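Local coordinates for protein N-acylethanolamine-hydrolyzing acid amidase subunit beta (Caenorhabditis elegans, PDB 6DY3) that probably degrades bioactive fatty acid amides such as N-palmitoylethanolamine to free fatty acids and ethanolamine, as one subunit of a heterodimeric lysosomal N-terminal nucleophile amidase, at residues Ala6-Ser9 with Ile13-Gly16; Tyr123-Gly128 with Gly134-Arg139; Phe158-Asn163 with Gln180-Leu185; Lys193-Val198 with Ser212-Pro217. All blocks are in the same frame, centred on the assembly; numbering follows the deposited sequence.

Contact 1: residues Ala6-Ser9 with Ile13-Gly16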
loop_
_atom_site.group_PDB
_atom_site.type_symbol
_atom_site.label_atom_id
_atom_site.label_comp_id
_atom_site.label_asym_id
_atom_site.label_seq_id
_atom_site.Cartn_x
_atom_site.Cartn_y
_atom_site.Cartn_z
ATOM N N ALA B 6 13.951 2.502 8.849
ATOM C CA ALA B 6 15.103 2.577 9.739
ATOM C C ALA B 6 16.359 2.912 8.947
ATOM O O ALA B 6 16.547 2.425 7.828
ATOM C CB ALA B 6 15.309 1.257 10.503
ATOM N N GLN B 7 17.218 3.745 9.534
ATOM C CA GLN B 7 18.518 4.065 8.955
ATOM C C GLN B 7 19.611 3.581 9.899
ATOM O O GLN B 7 19.666 4.005 11.060
ATOM C CB GLN B 7 18.651 5.565 8.691
ATOM C CG GLN B 7 19.922 5.921 7.952
ATOM C CD GLN B 7 20.032 7.395 7.629
ATOM O OE1 GLN B 7 19.240 8.217 8.087
ATOM N NE2 GLN B 7 21.010 7.733 6.810
ATOM N N ASN B 8 20.473 2.695 9.407
ATOM C CA ASN B 8 21.502 2.119 10.256
ATOM C C ASN B 8 22.677 3.086 10.383
ATOM O O ASN B 8 22.669 4.197 9.845
ATOM C CB ASN B 8 21.949 0.761 9.713
ATOM C CG ASN B 8 22.554 0.850 8.328
ATOM O OD1 ASN B 8 22.946 1.922 7.870
ATOM N ND2 ASN B 8 22.648 -0.287 7.655
ATOM N N SER B 9 23.709 2.648 11.109
ATOM C CA SER B 9 24.872 3.500 11.333
ATOM C C SER B 9 25.588 3.810 10.026
ATOM O O SER B 9 26.086 4.926 9.832
ATOM C CB SER B 9 25.827 2.825 12.318
ATOM O OG SER B 9 25.188 2.564 13.554
ATOM N N ILE B 13 19.125 2.913 4.419
ATOM C CA ILE B 13 17.735 3.112 4.818
ATOM C C ILE B 13 16.933 1.896 4.371
ATOM O O ILE B 13 16.920 1.554 3.182
ATOM C CB ILE B 13 17.165 4.412 4.230
ATOM C CG1 ILE B 13 18.005 5.597 4.717
ATOM C CG2 ILE B 13 15.699 4.579 4.626
ATOM C CD1 ILE B 13 17.526 6.943 4.251
ATOM N N ILE B 14 16.258 1.251 5.323
ATOM C CA ILE B 14 15.498 0.030 5.080
ATOM C C ILE B 14 14.024 0.303 5.338
ATOM O O ILE B 14 13.664 0.934 6.338
ATOM C CB ILE B 14 15.998 -1.137 5.960
ATOM C CG1 ILE B 14 17.472 -1.433 5.669
ATOM C CG2 ILE B 14 15.159 -2.386 5.730
ATOM C CD1 ILE B 14 18.439 -0.688 6.560
ATOM N N HIS B 15 13.173 -0.198 4.444
ATOM C CA HIS B 15 11.730 0.001 4.521
ATOM C C HIS B 15 11.070 -1.366 4.637
ATOM O O HIS B 15 11.114 -2.164 3.693
ATOM C CB HIS B 15 11.218 0.751 3.294
ATOM C CG HIS B 15 9.784 1.175 3.398
ATOM N ND1 HIS B 15 9.252 2.188 2.632
ATOM C CD2 HIS B 15 8.776 0.731 4.184
ATOM C CE1 HIS B 15 7.977 2.347 2.937
ATOM N NE2 HIS B 15 7.664 1.474 3.877
ATOM N N GLY B 16 10.460 -1.632 5.789
ATOM C CA GLY B 16 9.756 -2.877 6.033
ATOM C C GLY B 16 8.262 -2.629 6.104
ATOM O O GLY B 16 7.816 -1.591 6.596
#
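Gln7 and Ile13 meet as a non-hydrogen-bonded antiparallel pair on one face of the hairpin formed by strands 2-7 and 13-20. The glutamine leaves the backbone with CG opposite N (chi1 -174°) and stays extended, which lays its methylene groups obliquely across the isoleucine. Its CB is 4.0 Å from Ile13 CG1; the next carbon, Gln7 CG, comes to 3.8 Å from Ile13 CG1, and the amide carbon is also in contact with that methylene. Only at the tip does the chain become polar: OE1 takes a hydrogen bond from the backbone N of Asn132, while NE2 bonds to the carbonyl of Gly11 in the turn. On the other face sit Ala6 and Ile14, joined by the backbone. Ala6 N bonds to Ile14 O at 3.0 Å, and Ile14 N returns a straight bond (171°) to Ala6 O at 2.8 Å. Ala6 O also receives a CA-H contact from Ile13 CA, at 3.3 Å. Ala6 is small enough for Phe158 to pack on; branched Ile14 reaches Val214 and Met195. Glutamine suits its place by doing two jobs: a hydrocarbon shaft that packs on isoleucine, and an amide whose buried donor and acceptor are both satisfied by main chain.

Contact 2: residues Tyr123-Gly128 with Gly134-Arg139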
loop_
_atom_site.group_PDB
_atom_site.type_symbol
_atom_site.label_atom_id
_atom_site.label_comp_id
_atom_site.label_asym_id
_atom_site.label_seq_id
_atom_site.Cartn_x
_atom_site.Cartn_y
_atom_site.Cartn_z
ATOM N N TYR B 123 -1.550 7.001 6.846
ATOM C CA TYR B 123 -0.138 7.239 7.097
ATOM C C TYR B 123 0.630 6.839 5.850
ATOM O O TYR B 123 0.552 5.686 5.416
ATOM C CB TYR B 123 0.362 6.438 8.294
ATOM C CG TYR B 123 -0.239 6.836 9.621
ATOM C CD1 TYR B 123 0.088 8.048 10.219
ATOM C CD2 TYR B 123 -1.108 5.983 10.295
ATOM C CE1 TYR B 123 -0.447 8.405 11.440
ATOM C CE2 TYR B 123 -1.644 6.334 11.518
ATOM C CZ TYR B 123 -1.311 7.544 12.083
ATOM O OH TYR B 123 -1.845 7.891 13.301
ATOM N N ILE B 124 1.381 7.782 5.293
ATOM C CA ILE B 124 2.242 7.531 4.145
ATOM C C ILE B 124 3.674 7.499 4.656
ATOM O O ILE B 124 4.177 8.498 5.187
ATOM C CB ILE B 124 2.057 8.595 3.051
ATOM C CG1 ILE B 124 0.600 8.607 2.578
ATOM C CG2 ILE B 124 2.998 8.322 1.888
ATOM C CD1 ILE B 124 0.265 9.711 1.606
ATOM N N ILE B 125 4.326 6.352 4.505
ATOM C CA ILE B 125 5.690 6.140 4.976
ATOM C C ILE B 125 6.597 6.124 3.757
ATOM O O ILE B 125 6.401 5.319 2.839
ATOM C CB ILE B 125 5.816 4.837 5.781
ATOM C CG1 ILE B 125 5.000 4.918 7.077
ATOM C CG2 ILE B 125 7.272 4.530 6.091
ATOM C CD1 ILE B 125 3.538 4.540 6.930
ATOM N N VAL B 126 7.597 7.000 3.755
ATOM C CA VAL B 126 8.491 7.171 2.619
ATOM C C VAL B 126 9.923 6.968 3.096
ATOM O O VAL B 126 10.313 7.473 4.155
ATOM C CB VAL B 126 8.323 8.562 1.969
ATOM C CG1 VAL B 126 9.050 8.619 0.628
ATOM C CG2 VAL B 126 6.850 8.908 1.802
ATOM N N ALA B 127 10.703 6.233 2.307
ATOM C CA ALA B 127 12.099 5.956 2.606
ATOM C C ALA B 127 12.970 6.409 1.443
ATOM O O ALA B 127 12.617 6.211 0.276
ATOM C CB ALA B 127 12.315 4.464 2.875
ATOM N N GLY B 128 14.112 7.012 1.764
ATOM C CA GLY B 128 14.993 7.554 0.748
ATOM C C GLY B 128 16.369 6.921 0.724
ATOM O O GLY B 128 16.528 5.732 1.020
ATOM N N GLY B 134 13.754 9.524 5.781
ATOM C CA GLY B 134 12.716 8.604 6.196
ATOM C C GLY B 134 11.664 9.361 6.978
ATOM O O GLY B 134 11.988 10.017 7.972
ATOM N N VAL B 135 10.407 9.305 6.543
ATOM C CA VAL B 135 9.366 10.144 7.120
ATOM C C VAL B 135 8.054 9.375 7.191
ATOM O O VAL B 135 7.749 8.538 6.337
ATOM C CB VAL B 135 9.173 11.443 6.306
ATOM C CG1 VAL B 135 8.655 11.131 4.898
ATOM C CG2 VAL B 135 8.230 12.389 7.031
ATOM N N VAL B 136 7.280 9.667 8.230
ATOM C CA VAL B 136 5.879 9.278 8.307
ATOM C C VAL B 136 5.058 10.519 8.011
ATOM O O VAL B 136 5.209 11.543 8.687
ATOM C CB VAL B 136 5.521 8.691 9.681
ATOM C CG1 VAL B 136 4.020 8.509 9.813
ATOM C CG2 VAL B 136 6.223 7.361 9.887
ATOM N N ILE B 137 4.218 10.447 6.983
ATOM C CA ILE B 137 3.320 11.539 6.625
ATOM C C ILE B 137 1.932 11.193 7.144
ATOM O O ILE B 137 1.347 10.175 6.756
ATOM C CB ILE B 137 3.300 11.779 5.109
ATOM C CG1 ILE B 137 4.706 12.138 4.617
ATOM C CG2 ILE B 137 2.282 12.868 4.752
ATOM C CD1 ILE B 137 4.837 12.218 3.109
ATOM N N SER B 138 1.403 12.041 8.015
ATOM C CA SER B 138 0.087 11.833 8.604
ATOM C C SER B 138 -0.923 12.669 7.831
ATOM O O SER B 138 -0.941 13.898 7.950
ATOM C CB SER B 138 0.087 12.214 10.081
ATOM O OG SER B 138 1.072 11.476 10.776
ATOM N N ARG B 139 -1.755 12.002 7.036
ATOM C CA ARG B 139 -2.869 12.666 6.371
ATOM C C ARG B 139 -4.008 12.770 7.374
ATOM O O ARG B 139 -4.573 11.752 7.793
ATOM C CB ARG B 139 -3.295 11.895 5.124
ATOM C CG ARG B 139 -2.204 11.775 4.068
ATOM C CD ARG B 139 -1.696 13.139 3.612
ATOM N NE ARG B 139 -2.781 14.068 3.311
ATOM C CZ ARG B 139 -2.627 15.213 2.657
ATOM N NH1 ARG B 139 -1.434 15.580 2.221
ATOM N NH2 ARG B 139 -3.674 15.989 2.434
#
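Tyr123 and Ser138 form a non-hydrogen-bonded pair at one end of this antiparallel hairpin. Tyr123 CG lies opposite the carbonyl carbon and beside N (chi1 -66°), which brings the ring edge to Ser138 OG, in the ring plane and 3.5 Å from Tyr123 CE1; Val136 CG1 packs against Tyr123 CD1 at 4.0 Å. Farther along the same face, Ile125 CG1 lies beside Val136 CG2 at 3.9 Å, the two side chains pointing the same way. On the opposite face the contacts are between hydrocarbon groups: Ile124 meets Ile137 CB to CB at 4.0 Å, and Val126 CG2 crosses toward Ile137 CD1 at 4.1 Å. Beta-branched residues suit such strands, covering the main chain with methyl groups. Four backbone bonds set the register; Ile124 N to Ile137 O measures 2.8 Å, and Val126 N to Val135 O 3.0 Å.

In the next shell, Phe113 and Tyr106 of helix 106-113 cover the Ile124 and Val126 face, while Ile125 turns to Ser3 and Val5 of the other sheet. Tyr123 OH donates to the carbonyl of Phe164, next to Asn163, a residue probably important for activity. With an alanine here, that carbonyl would probably lose its hydroxyl mate and a gap would be likely to open beside Ser138 and Val136. A beta hairpin placed between a helix layer and a second antiparallel sheet is consistent with the alpha-beta-beta-alpha sandwich of N-terminal nucleophile hydrolases, the clan to which this family belongs.

Contact 3: residues Phe158-Asn163 with Gln180-Leu185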
loop_
_atom_site.group_PDB
_atom_site.type_symbol
_atom_site.label_atom_id
_atom_site.label_comp_id
_atom_site.label_asym_id
_atom_site.label_seq_id
_atom_site.Cartn_x
_atom_site.Cartn_y
_atom_site.Cartn_z
ATOM N N PHE B 158 14.720 5.042 13.651
ATOM C CA PHE B 158 13.639 4.263 13.057
ATOM C C PHE B 158 12.297 4.953 13.272
ATOM O O PHE B 158 12.126 5.779 14.172
ATOM C CB PHE B 158 13.590 2.826 13.619
ATOM C CG PHE B 158 13.352 2.751 15.102
ATOM C CD1 PHE B 158 12.073 2.824 15.620
ATOM C CD2 PHE B 158 14.406 2.582 15.972
ATOM C CE1 PHE B 158 11.857 2.753 16.981
ATOM C CE2 PHE B 158 14.195 2.508 17.336
ATOM C CZ PHE B 158 12.918 2.592 17.838
ATOM N N LEU B 159 11.343 4.599 12.412
ATOM C CA LEU B 159 9.966 5.067 12.495
ATOM C C LEU B 159 9.040 3.874 12.320
ATOM O O LEU B 159 9.264 3.035 11.441
ATOM C CB LEU B 159 9.660 6.117 11.426
ATOM C CG LEU B 159 10.361 7.465 11.565
ATOM C CD1 LEU B 159 10.281 8.236 10.266
ATOM C CD2 LEU B 159 9.752 8.261 12.695
ATOM N N VAL B 160 8.013 3.791 13.166
ATOM C CA VAL B 160 7.043 2.702 13.132
ATOM C C VAL B 160 5.639 3.288 13.185
ATOM O O VAL B 160 5.349 4.146 14.026
ATOM C CB VAL B 160 7.247 1.711 14.295
ATOM C CG1 VAL B 160 6.227 0.574 14.214
ATOM C CG2 VAL B 160 8.660 1.167 14.283
ATOM N N GLU B 161 4.759 2.794 12.320
ATOM C CA GLU B 161 3.388 3.272 12.299
ATOM C C GLU B 161 2.463 2.128 11.902
ATOM O O GLU B 161 2.835 1.255 11.117
ATOM C CB GLU B 161 3.240 4.467 11.336
ATOM C CG GLU B 161 2.002 5.316 11.583
ATOM C CD GLU B 161 1.885 5.772 13.034
ATOM O OE1 GLU B 161 2.663 6.663 13.443
ATOM O OE2 GLU B 161 1.028 5.228 13.769
ATOM N N THR B 162 1.246 2.135 12.460
ATOM C CA THR B 162 0.240 1.139 12.105
ATOM C C THR B 162 -0.995 1.878 11.605
ATOM O O THR B 162 -0.882 2.681 10.685
ATOM C CB THR B 162 -0.025 0.191 13.265
ATOM O OG1 THR B 162 -0.502 0.939 14.394
ATOM C CG2 THR B 162 1.227 -0.544 13.653
ATOM N N ASN B 163 -2.172 1.624 12.189
ATOM C CA ASN B 163 -3.445 2.082 11.659
ATOM C C ASN B 163 -4.174 3.085 12.544
ATOM O O ASN B 163 -5.197 3.626 12.112
ATOM C CB ASN B 163 -4.373 0.878 11.443
ATOM C CG ASN B 163 -3.854 -0.065 10.393
ATOM O OD1 ASN B 163 -3.726 -1.268 10.641
ATOM N ND2 ASN B 163 -3.554 0.464 9.209
ATOM N N GLN B 180 10.158 -2.378 20.398
ATOM C CA GLN B 180 11.034 -3.124 21.292
ATOM C C GLN B 180 12.065 -3.911 20.498
ATOM O O GLN B 180 13.254 -3.922 20.841
ATOM C CB GLN B 180 10.207 -4.049 22.186
ATOM C CG GLN B 180 9.482 -3.313 23.309
ATOM C CD GLN B 180 8.570 -4.217 24.130
ATOM O OE1 GLN B 180 8.510 -5.429 23.906
ATOM N NE2 GLN B 180 7.852 -3.626 25.086
ATOM N N LYS B 181 11.629 -4.565 19.421
ATOM C CA LYS B 181 12.534 -5.414 18.659
ATOM C C LYS B 181 13.608 -4.589 17.959
ATOM O O LYS B 181 14.775 -4.996 17.911
ATOM C CB LYS B 181 11.733 -6.240 17.653
ATOM C CG LYS B 181 12.403 -7.540 17.230
ATOM C CD LYS B 181 12.493 -8.526 18.379
ATOM C CE LYS B 181 13.207 -9.803 17.976
ATOM N NZ LYS B 181 13.157 -10.796 19.084
ATOM N N LEU B 182 13.244 -3.421 17.427
ATOM C CA LEU B 182 14.241 -2.554 16.807
ATOM C C LEU B 182 15.283 -2.101 17.822
ATOM O O LEU B 182 16.478 -2.018 17.508
ATOM C CB LEU B 182 13.559 -1.346 16.165
ATOM C CG LEU B 182 12.796 -1.631 14.873
ATOM C CD1 LEU B 182 11.759 -0.556 14.635
ATOM C CD2 LEU B 182 13.751 -1.721 13.689
ATOM N N LYS B 183 14.852 -1.808 19.049
ATOM C CA LYS B 183 15.797 -1.401 20.081
ATOM C C LYS B 183 16.709 -2.554 20.477
ATOM O O LYS B 183 17.902 -2.346 20.724
ATOM C CB LYS B 183 15.040 -0.862 21.292
ATOM C CG LYS B 183 14.367 0.477 21.041
ATOM C CD LYS B 183 13.564 0.926 22.254
ATOM C CE LYS B 183 12.932 2.293 22.028
ATOM N NZ LYS B 183 12.114 2.721 23.195
ATOM N N GLU B 184 16.171 -3.776 20.540
ATOM C CA GLU B 184 16.993 -4.936 20.876
ATOM C C GLU B 184 18.084 -5.144 19.835
ATOM O O GLU B 184 19.256 -5.336 20.175
ATOM C CB GLU B 184 16.123 -6.191 20.978
ATOM C CG GLU B 184 15.153 -6.215 22.147
ATOM C CD GLU B 184 14.307 -7.482 22.167
ATOM O OE1 GLU B 184 14.676 -8.461 21.476
ATOM O OE2 GLU B 184 13.273 -7.498 22.872
ATOM N N LEU B 185 17.710 -5.128 18.552
ATOM C CA LEU B 185 18.689 -5.349 17.494
ATOM C C LEU B 185 19.685 -4.205 17.415
ATOM O O LEU B 185 20.855 -4.423 17.076
ATOM C CB LEU B 185 17.977 -5.544 16.154
ATOM C CG LEU B 185 16.995 -6.722 16.126
ATOM C CD1 LEU B 185 16.287 -6.816 14.786
ATOM C CD2 LEU B 185 17.702 -8.039 16.446
#
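Phe158 meets Leu182 because its chi1 of 61° tucks CG in between the two backbone arms, N and C, turning a ring face to helix 173-185. Leu182 answers with chi1 -74°, its CG opposite the carbonyl carbon, so that two of its carbons cover that same face. Leu182 CB stands over the ring centre, 4.0 Å above the plane. Leu182 CD1 makes a CH-pi contact at 4.0 Å from the centroid of the Phe158 ring, displaced toward Phe158 CD1. The same methyl touches Val160 CG2 at 3.6 Å, valine and leucine running alongside in opposite senses. The extended Lys183 lies roughly perpendicular to the phenylalanine, its CG 4.1 Å from Phe158 CZ; an aliphatic stem suits this spot, since the ammonium can continue outward. Replacing Phe158 by serine would probably leave Leu182 without its aromatic cover and open a gap between strand and helix. Strand 158-161 runs nearly antiparallel to the helix, the axes of these short segments approaching to 10.2 Å. The helix belongs to an outer layer packed on a sheet, as in N-terminal nucleophile hydrolases; beyond the strand, Thr162 leads to Asn163, whose OD1 is hydrogen-bonded to N of the probable nucleophile Cys1.

Contact 4: residues Lys193-Val198 with Ser212-Pro217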
loop_
_atom_site.group_PDB
_atom_site.type_symbol
_atom_site.label_atom_id
_atom_site.label_comp_id
_atom_site.label_asym_id
_atom_site.label_seq_id
_atom_site.Cartn_x
_atom_site.Cartn_y
_atom_site.Cartn_z
ATOM N N LYS B 193 18.020 -8.156 6.686
ATOM C CA LYS B 193 17.726 -9.367 7.446
ATOM C C LYS B 193 17.268 -9.042 8.862
ATOM O O LYS B 193 16.469 -9.790 9.440
ATOM C CB LYS B 193 18.949 -10.282 7.477
ATOM C CG LYS B 193 19.265 -10.901 6.120
ATOM C CD LYS B 193 20.266 -12.030 6.238
ATOM C CE LYS B 193 20.733 -12.501 4.867
ATOM N NZ LYS B 193 19.596 -12.935 4.009
ATOM N N SER B 194 17.755 -7.937 9.432
ATOM C CA SER B 194 17.223 -7.466 10.705
ATOM C C SER B 194 15.759 -7.071 10.563
ATOM O O SER B 194 14.943 -7.354 11.446
ATOM C CB SER B 194 18.049 -6.288 11.216
ATOM O OG SER B 194 19.425 -6.628 11.282
ATOM N N MET B 195 15.413 -6.402 9.459
ATOM C CA MET B 195 14.024 -6.031 9.217
ATOM C C MET B 195 13.138 -7.267 9.095
ATOM O O MET B 195 11.977 -7.256 9.517
ATOM C CB MET B 195 13.933 -5.167 7.957
ATOM C CG MET B 195 12.564 -4.561 7.712
ATOM S SD MET B 195 12.063 -3.437 9.042
ATOM C CE MET B 195 13.159 -2.049 8.742
ATOM N N VAL B 196 13.662 -8.341 8.506
ATOM C CA VAL B 196 12.905 -9.587 8.416
ATOM C C VAL B 196 12.615 -10.145 9.806
ATOM O O VAL B 196 11.534 -10.690 10.058
ATOM C CB VAL B 196 13.667 -10.603 7.545
ATOM C CG1 VAL B 196 13.029 -11.984 7.639
ATOM C CG2 VAL B 196 13.706 -10.129 6.112
ATOM N N GLU B 197 13.594 -10.070 10.715
ATOM C CA GLU B 197 13.365 -10.537 12.080
ATOM C C GLU B 197 12.285 -9.712 12.770
ATOM O O GLU B 197 11.437 -10.263 13.480
ATOM C CB GLU B 197 14.664 -10.489 12.885
ATOM C CG GLU B 197 14.507 -10.949 14.332
ATOM C CD GLU B 197 15.836 -11.030 15.076
ATOM O OE1 GLU B 197 16.892 -10.849 14.432
ATOM O OE2 GLU B 197 15.825 -11.272 16.305
ATOM N N VAL B 198 12.304 -8.390 12.577
ATOM C CA VAL B 198 11.292 -7.525 13.181
ATOM C C VAL B 198 9.913 -7.854 12.622
ATOM O O VAL B 198 8.964 -8.118 13.371
ATOM C CB VAL B 198 11.643 -6.042 12.949
ATOM C CG1 VAL B 198 10.538 -5.130 13.476
ATOM C CG2 VAL B 198 12.972 -5.693 13.602
ATOM N N SER B 212 4.664 -9.988 3.983
ATOM C CA SER B 212 5.720 -9.172 4.562
ATOM C C SER B 212 6.708 -8.849 3.451
ATOM O O SER B 212 7.025 -9.716 2.633
ATOM C CB SER B 212 6.441 -9.901 5.703
ATOM O OG SER B 212 5.587 -10.177 6.795
ATOM N N THR B 213 7.194 -7.606 3.418
ATOM C CA THR B 213 8.101 -7.173 2.367
ATOM C C THR B 213 9.158 -6.246 2.947
ATOM O O THR B 213 8.960 -5.603 3.981
ATOM C CB THR B 213 7.348 -6.471 1.222
ATOM O OG1 THR B 213 8.229 -6.272 0.109
ATOM C CG2 THR B 213 6.803 -5.135 1.669
ATOM N N VAL B 214 10.299 -6.203 2.267
ATOM C CA VAL B 214 11.390 -5.305 2.611
ATOM C C VAL B 214 11.822 -4.590 1.341
ATOM O O VAL B 214 11.916 -5.202 0.271
ATOM C CB VAL B 214 12.583 -6.053 3.247
ATOM C CG1 VAL B 214 13.702 -5.077 3.592
ATOM C CG2 VAL B 214 12.143 -6.831 4.488
ATOM N N MET B 215 12.089 -3.296 1.464
ATOM C CA MET B 215 12.522 -2.472 0.345
ATOM C C MET B 215 13.718 -1.649 0.788
ATOM O O MET B 215 13.689 -1.031 1.858
ATOM C CB MET B 215 11.398 -1.556 -0.141
ATOM C CG MET B 215 10.257 -2.288 -0.826
ATOM S SD MET B 215 8.930 -1.172 -1.326
ATOM C CE MET B 215 8.280 -0.669 0.266
ATOM N N VAL B 216 14.774 -1.670 -0.016
ATOM C CA VAL B 216 15.943 -0.827 0.206
ATOM C C VAL B 216 16.174 -0.036 -1.074
ATOM O O VAL B 216 16.948 -0.473 -1.936
ATOM C CB VAL B 216 17.177 -1.657 0.583
ATOM C CG1 VAL B 216 18.279 -0.745 1.107
ATOM C CG2 VAL B 216 16.819 -2.736 1.604
ATOM N N PRO B 217 15.522 1.111 -1.260
ATOM C CA PRO B 217 15.672 1.831 -2.534
ATOM C C PRO B 217 17.095 2.272 -2.822
ATOM O O PRO B 217 17.443 2.452 -3.994
ATOM C CB PRO B 217 14.728 3.031 -2.369
ATOM C CG PRO B 217 14.564 3.195 -0.901
ATOM C CD PRO B 217 14.634 1.822 -0.324
#
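Val214 packs against Met195 and Val196 through a single methyl group, and every direct contact between helix 192-199 and strand 209-215 at this point is apolar. Val214 CG2 lies 4.0 Å from Met195 CG and also 4.0 Å from Val196 CG2, so one branch of the strand residue serves two consecutive helix residues. Met195 passes across it at a slant, Val196 nearly perpendicular. Bends at chi2 (62°) and chi3 (72°) carry the thioether end of Met195 away from the valine and toward Ile14 on the adjacent strand 13-20. A long, flexible methionine suits a place where one side chain must cover two neighbouring strands, and a compact valine suits the strand, where the helix comes close: the nearest alpha carbons, those of Met195 and Val214, are 7.1 Å apart.

The helix bonds within its own turns, as in Glu197 N to Lys193 O at 3.2 Å, and the strand to its neighbours; none joins the two. The strand bonds through Thr213 to Arg17 and through Met215 to His15 of strand 13-20, while Val214 O accepts a bond from Ser229 OG.

Tyr225 of helix 222-226 adds cover to Val214. Without charge pairs either, this small interface rests on shape and hydrocarbon packing, buried at Met195 and Val214 and exposed at Val196; its main-chain polar groups find partners in the helix, neighbouring strands and nearby hydroxyls.

In the fold
Contacts 1, 3 and 4 belong to one antiparallel sheet and its helical cover. Contacts 1 and 4, their centres about 9 Å apart, meet where Ile14 CG2 touches Met195 CE at 3.6 Å; Ala6 CB meets Phe158 CB at 3.9 Å between contacts 1 and 3. Leu185 links the two helices of contacts 3 and 4, its CD1 3.7 Å from Val198 CG2. Contact 2 lies in the facing sheet, where Ala127 CB touches Ile13 CG2 at 3.8 Å. Toward the probable catalytic centre, the side chain of Tyr123 comes within about 6 Å of that of Asn163, and that of Val160 within about 10 Å of that of Cys1 (nearest atoms).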